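Local coordinates for CEL61B (Hypocrea jecorina, PDB 2VTC), which oxidatively cleaves glycosidic bonds in crystalline and amorphous polysaccharides, using an active-site copper that must first be reduced, with O2 or H2O2 as cosubstrate, at residues I66-C78 / A217-L229. Residues are numbered along the deposited sequence; the frame is centred on the assembly and turned at random.
Sequences ISPDQYTTPDIVC and ATQLYKPTDPGIL
Tyr71 lays its ring over Tyr221 CB, which sits off-centre toward the CD2-CE2 side, 3.8 Å from the Tyr71 ring centroid, a CH-pi contact over one face. Pro68 CA sits over the centre of the other face, so the phenol is clamped between its own 3-10 turn and the 217-229 loop. Beyond CB, the Tyr221 ring turns an edge toward that same face, centroids 5.5 Å apart and planes at 54°. With CG anti to the carbonyl carbon (chi1 -73°), the Tyr71 ring reaches along the 217-229 segment until its hydroxyl meets Ile228 CD1, 3.5 Å from Tyr71 OH; the hydroxyl itself bonds to Asn194, the residue after Gln193, which probably binds O2 as in related enzymes. Tyr221 OH is hydrogen-bonded to Glu179 and Tyr116 of the mixed sheet. Nearer the surface, Pro68 and Pro223 meet CB to CB at 3.8 Å. Past the tyrosines, Ala217 CB packs on Val77 CA at 3.7 Å, and Thr218 CA points its C-H at Tyr71 O (3.3 Å). A water links the two backbones: it accepts from Tyr221 N and lies in donating position to Tyr71 O (2.9 Å) and Ala217 O, perhaps sharing its protons among several acceptors. Two loops of this AA9 domain, one running into the Cys78-Cys198 disulfide, are thus held by ring and aliphatic packing; they share no direct hydrogen bond, and water joins their backbones.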
ATOM      1  N   ILE A  66      -3.971   2.009  10.511  1.00 19.08           N
ATOM      2  CA  ILE A  66      -2.967   2.764  11.257  1.00 18.65           C
ATOM      3  C   ILE A  66      -3.461   4.204  11.285  1.00 18.95           C
ATOM      4  O   ILE A  66      -3.942   4.686  10.252  1.00 19.18           O
ATOM      5  CB  ILE A  66      -1.557   2.670  10.544  1.00 18.13           C
ATOM      6  CG1 ILE A  66      -1.170   1.196  10.318  1.00 18.84           C
ATOM      7  CG2 ILE A  66      -0.476   3.439  11.278  1.00 17.49           C
ATOM      8  CD1 ILE A  66      -1.156   0.349  11.578  1.00 19.13           C
ATOM      9  N   SER A  67      -3.378   4.855  12.446  1.00 19.53           N
ATOM     10  CA  SER A  67      -3.949   6.206  12.651  1.00 19.24           C
ATOM     11  C   SER A  67      -2.862   7.288  12.604  1.00 19.53           C
ATOM     12  O   SER A  67      -1.669   6.984  12.708  1.00 18.55           O
ATOM     13  CB  SER A  67      -4.749   6.279  13.976  1.00 20.20           C
ATOM     14  OG  SER A  67      -5.776   5.302  13.983  1.00 22.53           O
ATOM     15  N   PRO A  68      -3.241   8.559  12.374  1.00 18.20           N
ATOM     16  CA  PRO A  68      -2.264   9.644  12.362  1.00 18.09           C
ATOM     17  C   PRO A  68      -1.336   9.720  13.584  1.00 18.76           C
ATOM     18  O   PRO A  68      -0.174  10.137  13.447  1.00 18.05           O
ATOM     19  CB  PRO A  68      -3.133  10.909  12.192  1.00 17.41           C
ATOM     20  CG  PRO A  68      -4.303  10.411  11.445  1.00 18.01           C
ATOM     21  CD  PRO A  68      -4.594   9.034  12.004  1.00 18.41           C
ATOM     22  N   ASP A  69      -1.829   9.305  14.758  1.00 19.90           N
ATOM     23  CA  ASP A  69      -0.983   9.277  15.956  1.00 20.93           C
ATOM     24  C   ASP A  69       0.083   8.171  15.882  1.00 20.52           C
ATOM     25  O   ASP A  69       0.913   8.042  16.795  1.00 22.26           O
ATOM     26  CB  ASP A  69      -1.810   9.187  17.265  1.00 21.31           C
ATOM     27  CG  ASP A  69      -2.729   7.965  17.335  1.00 24.91           C
ATOM     28  OD1 ASP A  69      -2.684   7.058  16.484  1.00 27.00           O
ATOM     29  OD2 ASP A  69      -3.541   7.894  18.311  1.00 31.20           O
ATOM     30  N   GLN A  70       0.045   7.392  14.802  1.00 19.09           N
ATOM     31  CA  GLN A  70       1.052   6.352  14.551  1.00 18.51           C
ATOM     32  C   GLN A  70       1.922   6.657  13.314  1.00 18.17           C
ATOM     33  O   GLN A  70       2.673   5.793  12.870  1.00 17.97           O
ATOM     34  CB  GLN A  70       0.381   5.008  14.375  1.00 18.88           C
ATOM     35  CG  GLN A  70      -0.409   4.548  15.587  1.00 21.39           C
ATOM     36  CD  GLN A  70      -1.138   3.271  15.311  1.00 22.79           C
ATOM     37  OE1 GLN A  70      -2.151   3.250  14.610  1.00 22.54           O
ATOM     38  NE2 GLN A  70      -0.605   2.161  15.843  1.00 22.26           N
ATOM     39  N   TYR A  71       1.809   7.859  12.752  1.00 17.57           N
ATOM     40  CA  TYR A  71       2.554   8.185  11.521  1.00 16.44           C
ATOM     41  C   TYR A  71       4.081   8.213  11.668  1.00 17.35           C
ATOM     42  O   TYR A  71       4.786   8.208  10.651  1.00 17.54           O
ATOM     43  CB  TYR A  71       2.063   9.499  10.894  1.00 17.41           C
ATOM     44  CG  TYR A  71       0.709   9.481  10.201  1.00 16.02           C
ATOM     45  CD1 TYR A  71       0.035   8.299   9.869  1.00 14.79           C
ATOM     46  CD2 TYR A  71       0.126  10.700   9.810  1.00 18.08           C
ATOM     47  CE1 TYR A  71      -1.218   8.323   9.201  1.00 14.51           C
ATOM     48  CE2 TYR A  71      -1.095  10.726   9.145  1.00 16.94           C
ATOM     49  CZ  TYR A  71      -1.757   9.562   8.831  1.00 16.13           C
ATOM     50  OH  TYR A  71      -2.974   9.562   8.178  1.00 16.58           O
ATOM     51  N   THR A  72       4.601   8.272  12.906  1.00 16.79           N
ATOM     52  CA  THR A  72       6.056   8.251  13.106  1.00 17.73           C
ATOM     53  C   THR A  72       6.564   6.917  13.661  1.00 17.49           C
ATOM     54  O   THR A  72       7.723   6.844  14.056  1.00 19.26           O
ATOM     55  CB  THR A  72       6.543   9.383  14.035  1.00 17.98           C
ATOM     56  OG1 THR A  72       6.057   9.158  15.367  1.00 20.33           O
ATOM     57  CG2 THR A  72       6.078  10.749  13.518  1.00 19.98           C
ATOM     58  N   THR A  73       5.692   5.910  13.695  1.00 17.52           N
ATOM     59  CA  THR A  73       5.990   4.601  14.316  1.00 17.86           C
ATOM     60  C   THR A  73       6.269   3.538  13.266  1.00 18.32           C
ATOM     61  O   THR A  73       5.876   3.681  12.110  1.00 18.15           O
ATOM     62  CB  THR A  73       4.819   4.102  15.234  1.00 18.59           C
ATOM     63  OG1 THR A  73       3.735   3.606  14.436  1.00 18.52           O
ATOM     64  CG2 THR A  73       4.341   5.209  16.201  1.00 19.55           C
ATOM     65  N   PRO A  74       6.986   2.455  13.643  1.00 17.60           N
ATOM     66  CA  PRO A  74       7.220   1.370  12.689  1.00 17.39           C
ATOM     67  C   PRO A  74       5.977   0.774  12.022  1.00 16.89           C
ATOM     68  O   PRO A  74       6.067   0.266  10.908  1.00 16.85           O
ATOM     69  CB  PRO A  74       7.943   0.309  13.551  1.00 16.24           C
ATOM     70  CG  PRO A  74       8.684   1.129  14.576  1.00 17.68           C
ATOM     71  CD  PRO A  74       7.658   2.206  14.938  1.00 19.04           C
ATOM     72  N   ASP A  75       4.820   0.850  12.697  1.00 15.95           N
ATOM     73  CA  ASP A  75       3.598   0.287  12.166  1.00 16.19           C
ATOM     74  C   ASP A  75       3.137   0.956  10.849  1.00 15.04           C
ATOM     75  O   ASP A  75       2.419   0.326  10.078  1.00 15.38           O
ATOM     76  CB  ASP A  75       2.489   0.385  13.223  1.00 15.70           C
ATOM     77  CG  ASP A  75       2.515  -0.804  14.200  1.00 18.63           C
ATOM     78  OD1 ASP A  75       3.390  -1.723  14.034  1.00 17.75           O
ATOM     79  OD2 ASP A  75       1.679  -0.807  15.141  1.00 19.45           O
ATOM     80  N   ILE A  76       3.563   2.199  10.606  1.00 16.02           N
ATOM     81  CA  ILE A  76       3.177   2.880   9.346  1.00 15.39           C
ATOM     82  C   ILE A  76       3.919   2.326   8.120  1.00 15.01           C
ATOM     83  O   ILE A  76       3.507   2.509   6.986  1.00 14.74           O
ATOM     84  CB  ILE A  76       3.344   4.434   9.440  1.00 14.47           C
ATOM     85  CG1 ILE A  76       2.594   5.162   8.296  1.00 14.51           C
ATOM     86  CG2 ILE A  76       4.802   4.839   9.357  1.00 15.95           C
ATOM     87  CD1 ILE A  76       1.076   4.826   8.204  1.00 15.86           C
ATOM     88  N   VAL A  77       5.024   1.616   8.346  1.00 15.39           N
ATOM     89  CA  VAL A  77       5.799   1.124   7.206  1.00 14.89           C
ATOM     90  C   VAL A  77       5.005   0.109   6.362  1.00 15.06           C
ATOM     91  O   VAL A  77       4.753   0.355   5.171  1.00 14.93           O
ATOM     92  CB  VAL A  77       7.163   0.496   7.656  1.00 14.65           C
ATOM     93  CG1 VAL A  77       7.935   0.051   6.407  1.00 15.69           C
ATOM     94  CG2 VAL A  77       7.996   1.477   8.500  1.00 15.72           C
ATOM     95  N   CYS A  78       4.594  -0.999   6.993  1.00 14.84           N
ATOM     96  CA  CYS A  78       3.896  -2.097   6.335  1.00 15.50           C
ATOM     97  C   CYS A  78       2.747  -2.667   7.173  1.00 15.41           C
ATOM     98  O   CYS A  78       2.339  -3.800   6.982  1.00 15.55           O
ATOM     99  CB  CYS A  78       4.869  -3.225   5.938  1.00 16.45           C
ATOM    100  SG  CYS A  78       5.989  -2.759   4.601  1.00 16.84           S
ATOM    101  N   ALA A 217       9.109   5.859   5.659  1.00 16.91           N
ATOM    102  CA  ALA A 217       7.624   5.808   5.793  1.00 17.19           C
ATOM    103  C   ALA A 217       7.135   6.711   6.916  1.00 17.82           C
ATOM    104  O   ALA A 217       6.015   7.248   6.845  1.00 18.13           O
ATOM    105  CB  ALA A 217       7.106   4.382   5.963  1.00 17.27           C
ATOM    106  N   THR A 218       7.979   6.888   7.938  1.00 17.68           N
ATOM    107  CA  THR A 218       7.656   7.683   9.130  1.00 18.66           C
ATOM    108  C   THR A 218       7.689   9.199   8.861  1.00 18.25           C
ATOM    109  O   THR A 218       7.379  10.001   9.747  1.00 19.18           O
ATOM    110  CB  THR A 218       8.596   7.314  10.296  1.00 19.65           C
ATOM    111  OG1 THR A 218       9.955   7.469   9.867  1.00 21.65           O
ATOM    112  CG2 THR A 218       8.357   5.879  10.716  1.00 18.35           C
ATOM    113  N   GLN A 219       8.040   9.576   7.634  1.00 18.59           N
ATOM    114  CA  GLN A 219       8.051  10.968   7.191  1.00 19.33           C
ATOM    115  C   GLN A 219       7.040  11.235   6.056  1.00 18.62           C
ATOM    116  O   GLN A 219       6.998  12.338   5.517  1.00 19.08           O
ATOM    117  CB  GLN A 219       9.471  11.386   6.767  1.00 19.76           C
ATOM    118  CG  GLN A 219      10.455  11.520   7.930  1.00 22.05           C
ATOM    119  CD  GLN A 219      11.905  11.780   7.473  1.00 23.33           C
ATOM    120  OE1 GLN A 219      12.155  12.310   6.382  1.00 31.61           O
ATOM    121  NE2 GLN A 219      12.858  11.400   8.311  1.00 30.38           N
ATOM    122  N   LEU A 220       6.223  10.238   5.717  1.00 16.68           N
ATOM    123  CA  LEU A 220       5.268  10.402   4.601  1.00 16.66           C
ATOM    124  C   LEU A 220       4.177  11.412   4.912  1.00 17.54           C
ATOM    125  O   LEU A 220       3.854  12.255   4.060  1.00 17.58           O
ATOM    126  CB  LEU A 220       4.625   9.082   4.185  1.00 17.01           C
ATOM    127  CG  LEU A 220       5.559   8.026   3.600  1.00 15.18           C
ATOM    128  CD1 LEU A 220       4.808   6.727   3.490  1.00 16.33           C
ATOM    129  CD2 LEU A 220       6.143   8.418   2.221  1.00 16.18           C
ATOM    130  N   TYR A 221       3.633  11.327   6.131  1.00 17.70           N
ATOM    131  CA  TYR A 221       2.417  12.070   6.507  1.00 17.45           C
ATOM    132  C   TYR A 221       2.486  12.664   7.916  1.00 18.83           C
ATOM    133  O   TYR A 221       3.094  12.070   8.818  1.00 18.66           O
ATOM    134  CB  TYR A 221       1.207  11.137   6.524  1.00 16.93           C
ATOM    135  CG  TYR A 221       1.067  10.224   5.345  1.00 16.06           C
ATOM    136  CD1 TYR A 221       0.904  10.751   4.067  1.00 15.43           C
ATOM    137  CD2 TYR A 221       1.072   8.823   5.509  1.00 14.57           C
ATOM    138  CE1 TYR A 221       0.775   9.912   2.968  1.00 16.38           C
ATOM    139  CE2 TYR A 221       0.925   7.969   4.418  1.00 13.18           C
ATOM    140  CZ  TYR A 221       0.778   8.536   3.141  1.00 14.32           C
ATOM    141  OH  TYR A 221       0.623   7.729   2.041  1.00 14.62           O
ATOM    142  N   LYS A 222       1.834  13.822   8.082  1.00 19.77           N
ATOM    143  CA  LYS A 222       1.639  14.460   9.395  1.00 20.61           C
ATOM    144  C   LYS A 222       0.125  14.569   9.674  1.00 21.10           C
ATOM    145  O   LYS A 222      -0.674  14.677   8.732  1.00 21.08           O
ATOM    146  CB  LYS A 222       2.307  15.841   9.448  1.00 22.03           C
ATOM    147  CG  LYS A 222       3.823  15.795   9.303  1.00 25.14           C
ATOM    148  CD  LYS A 222       4.475  17.102   9.710  1.00 31.94           C
ATOM    149  CE  LYS A 222       5.956  17.124   9.316  1.00 34.95           C
ATOM    150  NZ  LYS A 222       6.675  18.351   9.785  1.00 38.87           N
ATOM    151  N   PRO A 223      -0.289  14.504  10.959  1.00 21.05           N
ATOM    152  CA  PRO A 223      -1.734  14.546  11.279  1.00 21.05           C
ATOM    153  C   PRO A 223      -2.480  15.806  10.823  1.00 22.17           C
ATOM    154  O   PRO A 223      -3.715  15.779  10.741  1.00 22.43           O
ATOM    155  CB  PRO A 223      -1.755  14.432  12.804  1.00 21.68           C
ATOM    156  CG  PRO A 223      -0.461  13.693  13.119  1.00 20.30           C
ATOM    157  CD  PRO A 223       0.518  14.314  12.179  1.00 21.02           C
ATOM    158  N   THR A 224      -1.730  16.858  10.514  1.00 21.97           N
ATOM    159  CA  THR A 224      -2.299  18.152  10.086  1.00 23.12           C
ATOM    160  C   THR A 224      -2.153  18.464   8.599  1.00 22.98           C
ATOM    161  O   THR A 224      -2.494  19.580   8.157  1.00 22.97           O
ATOM    162  CB  THR A 224      -1.663  19.318  10.881  1.00 23.66           C
ATOM    163  OG1 THR A 224      -0.234  19.283  10.728  1.00 25.77           O
ATOM    164  CG2 THR A 224      -2.055  19.237  12.383  1.00 25.52           C
ATOM    165  N   ASP A 225      -1.621  17.524   7.814  1.00 21.59           N
ATOM    166  CA  ASP A 225      -1.494  17.753   6.378  1.00 21.73           C
ATOM    167  C   ASP A 225      -2.857  18.033   5.740  1.00 21.06           C
ATOM    168  O   ASP A 225      -3.871  17.480   6.180  1.00 20.77           O
ATOM    169  CB  ASP A 225      -0.831  16.554   5.700  1.00 21.35           C
ATOM    170  CG  ASP A 225       0.675  16.483   5.954  1.00 22.61           C
ATOM    171  OD1 ASP A 225       1.306  17.477   6.410  1.00 22.50           O
ATOM    172  OD2 ASP A 225       1.231  15.397   5.664  1.00 24.33           O
ATOM    173  N   PRO A 226      -2.887  18.901   4.703  1.00 21.81           N
ATOM    174  CA  PRO A 226      -4.166  19.317   4.106  1.00 21.80           C
ATOM    175  C   PRO A 226      -5.069  18.221   3.514  1.00 21.48           C
ATOM    176  O   PRO A 226      -6.298  18.421   3.442  1.00 22.34           O
ATOM    177  CB  PRO A 226      -3.734  20.359   3.050  1.00 22.02           C
ATOM    178  CG  PRO A 226      -2.305  20.034   2.743  1.00 23.04           C
ATOM    179  CD  PRO A 226      -1.753  19.596   4.078  1.00 21.73           C
ATOM    180  N   GLY A 227      -4.490  17.087   3.088  1.00 19.51           N
ATOM    181  CA  GLY A 227      -5.258  15.968   2.562  1.00 19.12           C
ATOM    182  C   GLY A 227      -5.458  14.859   3.577  1.00 17.82           C
ATOM    183  O   GLY A 227      -6.078  13.830   3.280  1.00 18.45           O
ATOM    184  N   ILE A 228      -4.936  15.089   4.786  1.00 18.65           N
ATOM    185  CA  ILE A 228      -5.096  14.160   5.911  1.00 18.50           C
ATOM    186  C   ILE A 228      -6.235  14.638   6.833  1.00 19.13           C
ATOM    187  O   ILE A 228      -7.080  13.833   7.273  1.00 18.79           O
ATOM    188  CB  ILE A 228      -3.779  14.028   6.741  1.00 19.03           C
ATOM    189  CG1 ILE A 228      -2.675  13.323   5.926  1.00 18.18           C
ATOM    190  CG2 ILE A 228      -4.023  13.348   8.137  1.00 19.01           C
ATOM    191  CD1 ILE A 228      -2.961  11.877   5.501  1.00 18.88           C
ATOM    192  N   LEU A 229      -6.223  15.944   7.089  1.00 19.62           N
ATOM    193  CA  LEU A 229      -7.231  16.606   7.935  1.00 20.49           C
ATOM    194  C   LEU A 229      -8.043  17.589   7.070  1.00 19.80           C
ATOM    195  O   LEU A 229      -7.548  18.659   6.718  1.00 19.64           O
ATOM    196  CB  LEU A 229      -6.546  17.348   9.066  1.00 20.08           C
ATOM    197  CG  LEU A 229      -7.421  18.101  10.094  1.00 22.21           C
ATOM    198  CD1 LEU A 229      -8.232  17.120  10.933  1.00 22.78           C
ATOM    199  CD2 LEU A 229      -6.571  19.011  10.957  1.00 22.12           C
TER
HETATM  200  O   HOH W   1       4.161   8.970   7.906  1.00 16.38           O